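Local coordinates for haloacid dehalogenase/epoxide hydrolase family (Corynebacterium glutamicum ATCC 13032, PDB 2PR7), which is functionally uncharacterised but, as a haloacid dehalogenase-like protein, is probably a hydrolase that works with a bound metal ion, at residues A[82-87]-A[92-97]; A[113-118]-A[128-133]. All coordinates share one frame; numbering follows the deposited sequence.

Contact 1: A[82-87]-A[92-97]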
ATOM      1  N   ALA A  82       1.251  10.635  -6.585  1.00 19.40           N
ATOM      2  CA  ALA A  82       1.809  11.196  -5.354  1.00 19.98           C
ATOM      3  C   ALA A  82       2.476  10.087  -4.542  1.00 19.71           C
ATOM      4  O   ALA A  82       3.544  10.264  -3.936  1.00 20.29           O
ATOM      5  CB  ALA A  82       0.705  11.874  -4.528  1.00 21.12           C
ATOM      6  N   ALA A  83       1.824   8.919  -4.520  1.00 19.35           N
ATOM      7  CA  ALA A  83       2.354   7.787  -3.767  1.00 18.98           C
ATOM      8  C   ALA A  83       3.682   7.302  -4.367  1.00 17.78           C
ATOM      9  O   ALA A  83       4.679   7.120  -3.648  1.00 20.38           O
ATOM     10  CB  ALA A  83       1.339   6.669  -3.759  1.00 19.11           C
ATOM     11  N   ALA A  84       3.703   7.193  -5.703  1.00 20.06           N
ATOM     12  CA  ALA A  84       4.896   6.776  -6.417  1.00 18.81           C
ATOM     13  C   ALA A  84       6.013   7.801  -6.166  1.00 20.29           C
ATOM     14  O   ALA A  84       7.158   7.443  -5.791  1.00 20.10           O
ATOM     15  CB  ALA A  84       4.594   6.610  -7.909  1.00 19.41           C
ATOM     16  N   ASP A  85       5.692   9.082  -6.368  1.00 22.80           N
ATOM     17  CA  ASP A  85       6.647  10.173  -6.093  1.00 23.40           C
ATOM     18  C   ASP A  85       7.233  10.095  -4.675  1.00 21.88           C
ATOM     19  O   ASP A  85       8.439  10.311  -4.494  1.00 22.20           O
ATOM     20  CB  ASP A  85       5.992  11.560  -6.304  1.00 24.92           C
ATOM     21  CG  ASP A  85       5.680  11.872  -7.779  1.00 24.77           C
ATOM     22  OD1 ASP A  85       6.103  11.136  -8.690  1.00 26.60           O
ATOM     23  OD2 ASP A  85       4.990  12.875  -8.028  1.00 29.18           O
ATOM     24  N   ALA A  86       6.396   9.748  -3.686  1.00 21.04           N
ATOM     25  CA  ALA A  86       6.811   9.716  -2.257  1.00 20.47           C
ATOM     26  C   ALA A  86       7.961   8.739  -1.981  1.00 22.48           C
ATOM     27  O   ALA A  86       8.713   8.904  -1.020  1.00 24.82           O
ATOM     28  CB  ALA A  86       5.594   9.361  -1.343  1.00 22.11           C
ATOM     29  N   ILE A  87       8.059   7.685  -2.802  1.00 21.87           N
ATOM     30  CA  ILE A  87       9.114   6.683  -2.661  1.00 22.14           C
ATOM     31  C   ILE A  87      10.051   6.700  -3.871  1.00 24.16           C
ATOM     32  O   ILE A  87      10.811   5.741  -4.098  1.00 24.53           O
ATOM     33  CB  ILE A  87       8.546   5.265  -2.354  1.00 24.56           C
ATOM     34  CG1 ILE A  87       7.567   4.813  -3.443  1.00 21.18           C
ATOM     35  CG2 ILE A  87       7.887   5.281  -0.999  1.00 25.86           C
ATOM     36  CD1 ILE A  87       7.116   3.340  -3.295  1.00 23.00           C
ATOM     37  N   ARG A  92       4.712   2.901 -12.870  1.00 23.82           N
ATOM     38  CA  ARG A  92       4.794   1.582 -13.495  1.00 25.55           C
ATOM     39  C   ARG A  92       5.590   0.584 -12.647  1.00 22.09           C
ATOM     40  O   ARG A  92       5.382  -0.614 -12.793  1.00 27.34           O
ATOM     41  CB  ARG A  92       5.327   1.635 -14.960  1.00 26.20           C
ATOM     42  CG  ARG A  92       6.793   1.969 -15.052  1.00 32.26           C
ATOM     43  CD  ARG A  92       7.265   2.439 -16.454  1.00 36.93           C
ATOM     44  NE  ARG A  92       8.166   3.600 -16.312  1.00 48.02           N
ATOM     45  CZ  ARG A  92       8.611   4.370 -17.302  1.00 54.84           C
ATOM     46  NH1 ARG A  92       8.279   4.131 -18.575  1.00 56.37           N
ATOM     47  NH2 ARG A  92       9.411   5.393 -17.009  1.00 58.62           N
ATOM     48  N   ASP A  93       6.424   1.053 -11.715  1.00 22.27           N
ATOM     49  CA  ASP A  93       7.210   0.171 -10.868  1.00 22.60           C
ATOM     50  C   ASP A  93       6.513  -0.161  -9.553  1.00 21.73           C
ATOM     51  O   ASP A  93       7.075  -0.788  -8.657  1.00 20.43           O
ATOM     52  CB  ASP A  93       8.611   0.775 -10.612  1.00 22.83           C
ATOM     53  CG  ASP A  93       9.457   0.769 -11.852  1.00 31.38           C
ATOM     54  OD1 ASP A  93       9.172  -0.059 -12.755  1.00 30.80           O
ATOM     55  OD2 ASP A  93      10.379   1.604 -11.948  1.00 35.48           O
ATOM     56  N   CYS A  94       5.275   0.273  -9.423  1.00 19.12           N
ATOM     57  CA  CYS A  94       4.539   0.093  -8.164  1.00 18.49           C
ATOM     58  C   CYS A  94       3.381  -0.852  -8.321  1.00 17.83           C
ATOM     59  O   CYS A  94       2.704  -0.863  -9.383  1.00 19.16           O
ATOM     60  CB  CYS A  94       4.023   1.414  -7.629  1.00 21.31           C
ATOM     61  SG  CYS A  94       5.274   2.676  -7.271  1.00 21.61           S
ATOM     62  N   VAL A  95       3.120  -1.545  -7.212  1.00 18.92           N
ATOM     63  CA  VAL A  95       1.962  -2.383  -6.973  1.00 17.33           C
ATOM     64  C   VAL A  95       0.999  -1.651  -6.024  1.00 19.08           C
ATOM     65  O   VAL A  95       1.428  -1.210  -4.946  1.00 20.45           O
ATOM     66  CB  VAL A  95       2.338  -3.712  -6.292  1.00 18.13           C
ATOM     67  CG1 VAL A  95       1.072  -4.582  -6.188  1.00 18.41           C
ATOM     68  CG2 VAL A  95       3.432  -4.487  -7.105  1.00 20.88           C
ATOM     69  N   LEU A  96      -0.290  -1.621  -6.328  1.00 19.24           N
ATOM     70  CA  LEU A  96      -1.288  -1.113  -5.405  1.00 18.78           C
ATOM     71  C   LEU A  96      -2.064  -2.299  -4.832  1.00 20.11           C
ATOM     72  O   LEU A  96      -2.593  -3.108  -5.625  1.00 21.24           O
ATOM     73  CB  LEU A  96      -2.292  -0.194  -6.102  1.00 20.13           C
ATOM     74  CG  LEU A  96      -3.487   0.199  -5.194  1.00 21.59           C
ATOM     75  CD1 LEU A  96      -2.982   1.293  -4.177  1.00 21.80           C
ATOM     76  CD2 LEU A  96      -4.727   0.684  -5.950  1.00 21.48           C
ATOM     77  N   VAL A  97      -2.195  -2.365  -3.519  1.00 18.37           N
ATOM     78  CA  VAL A  97      -3.047  -3.317  -2.906  1.00 16.23           C
ATOM     79  C   VAL A  97      -4.216  -2.558  -2.256  1.00 18.38           C
ATOM     80  O   VAL A  97      -4.016  -1.733  -1.381  1.00 19.94           O
ATOM     81  CB  VAL A  97      -2.268  -4.154  -1.851  1.00 15.19           C
ATOM     82  CG1 VAL A  97      -3.227  -5.142  -1.057  1.00 19.34           C
ATOM     83  CG2 VAL A  97      -1.023  -4.861  -2.446  1.00 17.07           C
TER
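Cys94, the first residue of strand 94-98, carries this contact alone from its side, offering its sulfur to the last turn of helix 77-86 and to Ile87 just past its end. Cys94 SG lies 4.0 Å from Ala84 CB and 4.4 Å from CD1 of Ile87, so a methyl of the helix and the far end of a longer side chain reach the same atom. With chi1 at -60° SG stands opposite the carbonyl carbon of Cys94, and this carries it up from the strand toward the helix. The short alanine lets the backbones come close here, Ala84 CA and Cys94 CA being 6.9 Å apart. Val95 and Val97 face the other side of the sheet and pack on helix 120-131, while Leu96, like Cys94, lies against Ile6 of the neighbouring strand 4-7. Ala83 on the helix packs on Leu40, and Ile87, just after it, on Val38, both in strand 36-41. This buried, purely apolar seam joins the helix of a beta-alpha-beta crossover to the strand that completes it, as in the Rossmann-like core of the haloacid dehalogenase fold.

Contact 2: A[113-118]-A[128-133]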
ATOM      1  N   VAL A 113       0.729  -2.014 -11.286  1.00 19.51           N
ATOM      2  CA  VAL A 113       0.234  -3.385 -11.090  1.00 18.54           C
ATOM      3  C   VAL A 113      -0.789  -3.385  -9.953  1.00 21.81           C
ATOM      4  O   VAL A 113      -0.532  -2.872  -8.887  1.00 21.86           O
ATOM      5  CB  VAL A 113       1.364  -4.411 -10.838  1.00 18.32           C
ATOM      6  CG1 VAL A 113       0.764  -5.744 -10.475  1.00 20.36           C
ATOM      7  CG2 VAL A 113       2.252  -4.532 -12.089  1.00 18.76           C
ATOM      8  N   GLY A 114      -1.953  -3.983 -10.182  1.00 19.39           N
ATOM      9  CA  GLY A 114      -3.037  -3.965  -9.214  1.00 18.07           C
ATOM     10  C   GLY A 114      -3.219  -5.296  -8.509  1.00 19.11           C
ATOM     11  O   GLY A 114      -3.185  -6.351  -9.161  1.00 19.21           O
ATOM     12  N   VAL A 115      -3.492  -5.250  -7.208  1.00 20.11           N
ATOM     13  CA  VAL A 115      -3.867  -6.439  -6.453  1.00 19.32           C
ATOM     14  C   VAL A 115      -5.104  -6.119  -5.664  1.00 19.09           C
ATOM     15  O   VAL A 115      -5.093  -5.210  -4.795  1.00 18.32           O
ATOM     16  CB  VAL A 115      -2.762  -6.860  -5.500  1.00 19.28           C
ATOM     17  CG1 VAL A 115      -3.240  -8.048  -4.570  1.00 20.03           C
ATOM     18  CG2 VAL A 115      -1.488  -7.242  -6.287  1.00 20.20           C
ATOM     19  N   TYR A 116      -6.198  -6.841  -5.962  1.00 19.78           N
ATOM     20  CA  TYR A 116      -7.454  -6.690  -5.231  1.00 18.31           C
ATOM     21  C   TYR A 116      -7.417  -7.464  -3.921  1.00 21.16           C
ATOM     22  O   TYR A 116      -7.202  -8.656  -3.904  1.00 21.95           O
ATOM     23  CB  TYR A 116      -8.595  -7.174  -6.092  1.00 17.39           C
ATOM     24  CG  TYR A 116      -9.959  -7.116  -5.477  1.00 18.92           C
ATOM     25  CD1 TYR A 116     -10.438  -5.951  -4.910  1.00 20.81           C
ATOM     26  CD2 TYR A 116     -10.783  -8.229  -5.458  1.00 23.86           C
ATOM     27  CE1 TYR A 116     -11.690  -5.882  -4.374  1.00 25.05           C
ATOM     28  CE2 TYR A 116     -12.067  -8.157  -4.926  1.00 23.92           C
ATOM     29  CZ  TYR A 116     -12.526  -6.968  -4.399  1.00 24.71           C
ATOM     30  OH  TYR A 116     -13.811  -6.855  -3.857  1.00 26.45           O
ATOM     31  N   TYR A 117      -7.635  -6.766  -2.806  1.00 18.90           N
ATOM     32  CA  TYR A 117      -7.578  -7.343  -1.469  1.00 20.02           C
ATOM     33  C   TYR A 117      -8.961  -7.656  -0.992  1.00 20.71           C
ATOM     34  O   TYR A 117      -9.759  -6.754  -0.652  1.00 23.65           O
ATOM     35  CB  TYR A 117      -6.957  -6.362  -0.497  1.00 18.39           C
ATOM     36  CG  TYR A 117      -6.638  -6.938   0.861  1.00 18.22           C
ATOM     37  CD1 TYR A 117      -5.421  -7.569   1.087  1.00 17.66           C
ATOM     38  CD2 TYR A 117      -7.490  -6.827   1.902  1.00 17.73           C
ATOM     39  CE1 TYR A 117      -5.109  -8.062   2.300  1.00 19.16           C
ATOM     40  CE2 TYR A 117      -7.170  -7.328   3.117  1.00 16.17           C
ATOM     41  CZ  TYR A 117      -5.966  -7.947   3.293  1.00 17.84           C
ATOM     42  OH  TYR A 117      -5.596  -8.457   4.526  1.00 20.07           O
ATOM     43  N   GLN A 118      -9.307  -8.918  -1.066  1.00 19.11           N
ATOM     44  CA  GLN A 118     -10.550  -9.376  -0.447  1.00 19.68           C
ATOM     45  C   GLN A 118     -10.249 -10.281   0.751  1.00 25.68           C
ATOM     46  O   GLN A 118     -10.968 -10.264   1.736  1.00 30.44           O
ATOM     47  CB  GLN A 118     -11.417 -10.050  -1.515  1.00 23.35           C
ATOM     48  CG  GLN A 118     -12.768 -10.535  -1.041  1.00 24.19           C
ATOM     49  CD  GLN A 118     -13.674 -10.932  -2.234  1.00 21.07           C
ATOM     50  OE1 GLN A 118     -13.348 -11.872  -2.938  1.00 20.49           O
ATOM     51  NE2 GLN A 118     -14.842 -10.255  -2.406  1.00 22.07           N
ATOM     52  N   VAL A 128       3.732 -11.644  -2.655  1.00 15.75           N
ATOM     53  CA  VAL A 128       4.966 -12.356  -2.505  1.00 19.08           C
ATOM     54  C   VAL A 128       5.582 -12.693  -3.855  1.00 18.22           C
ATOM     55  O   VAL A 128       6.795 -12.571  -4.046  1.00 18.72           O
ATOM     56  CB  VAL A 128       4.721 -13.608  -1.649  1.00 18.67           C
ATOM     57  CG1 VAL A 128       5.878 -14.562  -1.786  1.00 19.02           C
ATOM     58  CG2 VAL A 128       4.454 -13.236  -0.124  1.00 17.70           C
ATOM     59  N   GLY A 129       4.734 -13.069  -4.814  1.00 18.72           N
ATOM     60  CA  GLY A 129       5.195 -13.411  -6.162  1.00 17.52           C
ATOM     61  C   GLY A 129       5.758 -12.204  -6.909  1.00 17.30           C
ATOM     62  O   GLY A 129       6.795 -12.307  -7.556  1.00 18.96           O
ATOM     63  N   LEU A 130       5.081 -11.076  -6.803  1.00 17.01           N
ATOM     64  CA  LEU A 130       5.464  -9.844  -7.474  1.00 17.59           C
ATOM     65  C   LEU A 130       6.808  -9.314  -6.991  1.00 22.06           C
ATOM     66  O   LEU A 130       7.597  -8.813  -7.776  1.00 23.88           O
ATOM     67  CB  LEU A 130       4.382  -8.814  -7.281  1.00 18.98           C
ATOM     68  CG  LEU A 130       3.172  -8.966  -8.196  1.00 17.42           C
ATOM     69  CD1 LEU A 130       1.965  -8.157  -7.618  1.00 20.67           C
ATOM     70  CD2 LEU A 130       3.456  -8.621  -9.662  1.00 17.50           C
ATOM     71  N   PHE A 131       7.071  -9.463  -5.700  1.00 20.48           N
ATOM     72  CA  PHE A 131       8.299  -8.937  -5.091  1.00 22.75           C
ATOM     73  C   PHE A 131       9.388  -9.967  -4.914  1.00 23.61           C
ATOM     74  O   PHE A 131      10.513  -9.607  -4.575  1.00 27.43           O
ATOM     75  CB  PHE A 131       7.956  -8.204  -3.772  1.00 21.77           C
ATOM     76  CG  PHE A 131       7.174  -6.958  -4.011  1.00 21.91           C
ATOM     77  CD1 PHE A 131       7.791  -5.866  -4.602  1.00 25.52           C
ATOM     78  CD2 PHE A 131       5.835  -6.866  -3.715  1.00 25.40           C
ATOM     79  CE1 PHE A 131       7.076  -4.714  -4.873  1.00 24.09           C
ATOM     80  CE2 PHE A 131       5.119  -5.699  -3.993  1.00 24.20           C
ATOM     81  CZ  PHE A 131       5.755  -4.630  -4.561  1.00 23.49           C
ATOM     82  N   GLY A 132       9.091 -11.246  -5.180  1.00 21.77           N
ATOM     83  CA  GLY A 132      10.087 -12.322  -5.054  1.00 20.55           C
ATOM     84  C   GLY A 132      10.534 -12.591  -3.655  1.00 21.53           C
ATOM     85  O   GLY A 132      11.677 -12.967  -3.453  1.00 20.55           O
ATOM     86  N   LEU A 133       9.617 -12.454  -2.718  1.00 22.34           N
ATOM     87  CA  LEU A 133       9.901 -12.679  -1.316  1.00 20.59           C
ATOM     88  C   LEU A 133       9.977 -14.180  -1.056  1.00 25.46           C
ATOM     89  O   LEU A 133       9.331 -14.981  -1.743  1.00 26.99           O
ATOM     90  CB  LEU A 133       8.853 -12.006  -0.440  1.00 20.25           C
ATOM     91  CG  LEU A 133       8.557 -10.539  -0.697  1.00 21.45           C
ATOM     92  CD1 LEU A 133       7.523 -10.079   0.314  1.00 24.54           C
ATOM     93  CD2 LEU A 133       9.826  -9.652  -0.658  1.00 22.68           C
TER
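Leu130 brings its two methyls down from helix 120-131 onto strand 113-116 with CG opposite its own carbonyl carbon (chi1 -79°). The two valines that receive it have nearly the same torsion, chi1 173° in Val113 and 174° in Val115, yet present different branches: CG1 of Val113, which lies opposite that residue's nitrogen, and CG2 of Val115, which lies opposite the carbonyl carbon. CD1 of Leu130 does most of the work, 3.8 Å from Val115 CG2 and 3.9 Å from Val113 CG1. Its other methyl, CD2, reaches Val113 alone, with CD2 of Leu130 4.0 Å from CG1 of Val113. Leu130 crosses Val113 at a slant, whereas it and Val115 run past one another in opposite directions. Val115 also packs on Ala123 and Glu126, earlier in the same helix. Just beyond Leu130 the helix ends in a Schellman motif: Gly132 has positive phi, Leu133 N bonds to Val128 O at 3.1 Å, and the inner bond, from Gly132 N to Gly129 O, is weak. The pairing of an edge strand with the helix that follows it and folds back over the sheet is the closing beta-alpha unit of this Rossmann-like three-layer fold.

Overall arrangement
From the N terminus, the chain first lays down strands 4-7, 36-41 and 63-66 before helix 77-86 opens contact 1, which closes a short loop of four residues into strand 94-98. That strand leads to Asp99, a ligand of the calcium ion. Helix 101-110 then brings the chain to strand 113-116, where contact 2 begins; it closes around most of helix 120-131. The two contacts follow in series, neither nested nor crossed. They share the sheet through neighbouring strands, probably hydrogen-bonded at Leu96 to Val113 and Val115. Val95, packing against Phe131, links them through the sheet, which has helix 77-86 on one face and helix 120-131 on the other.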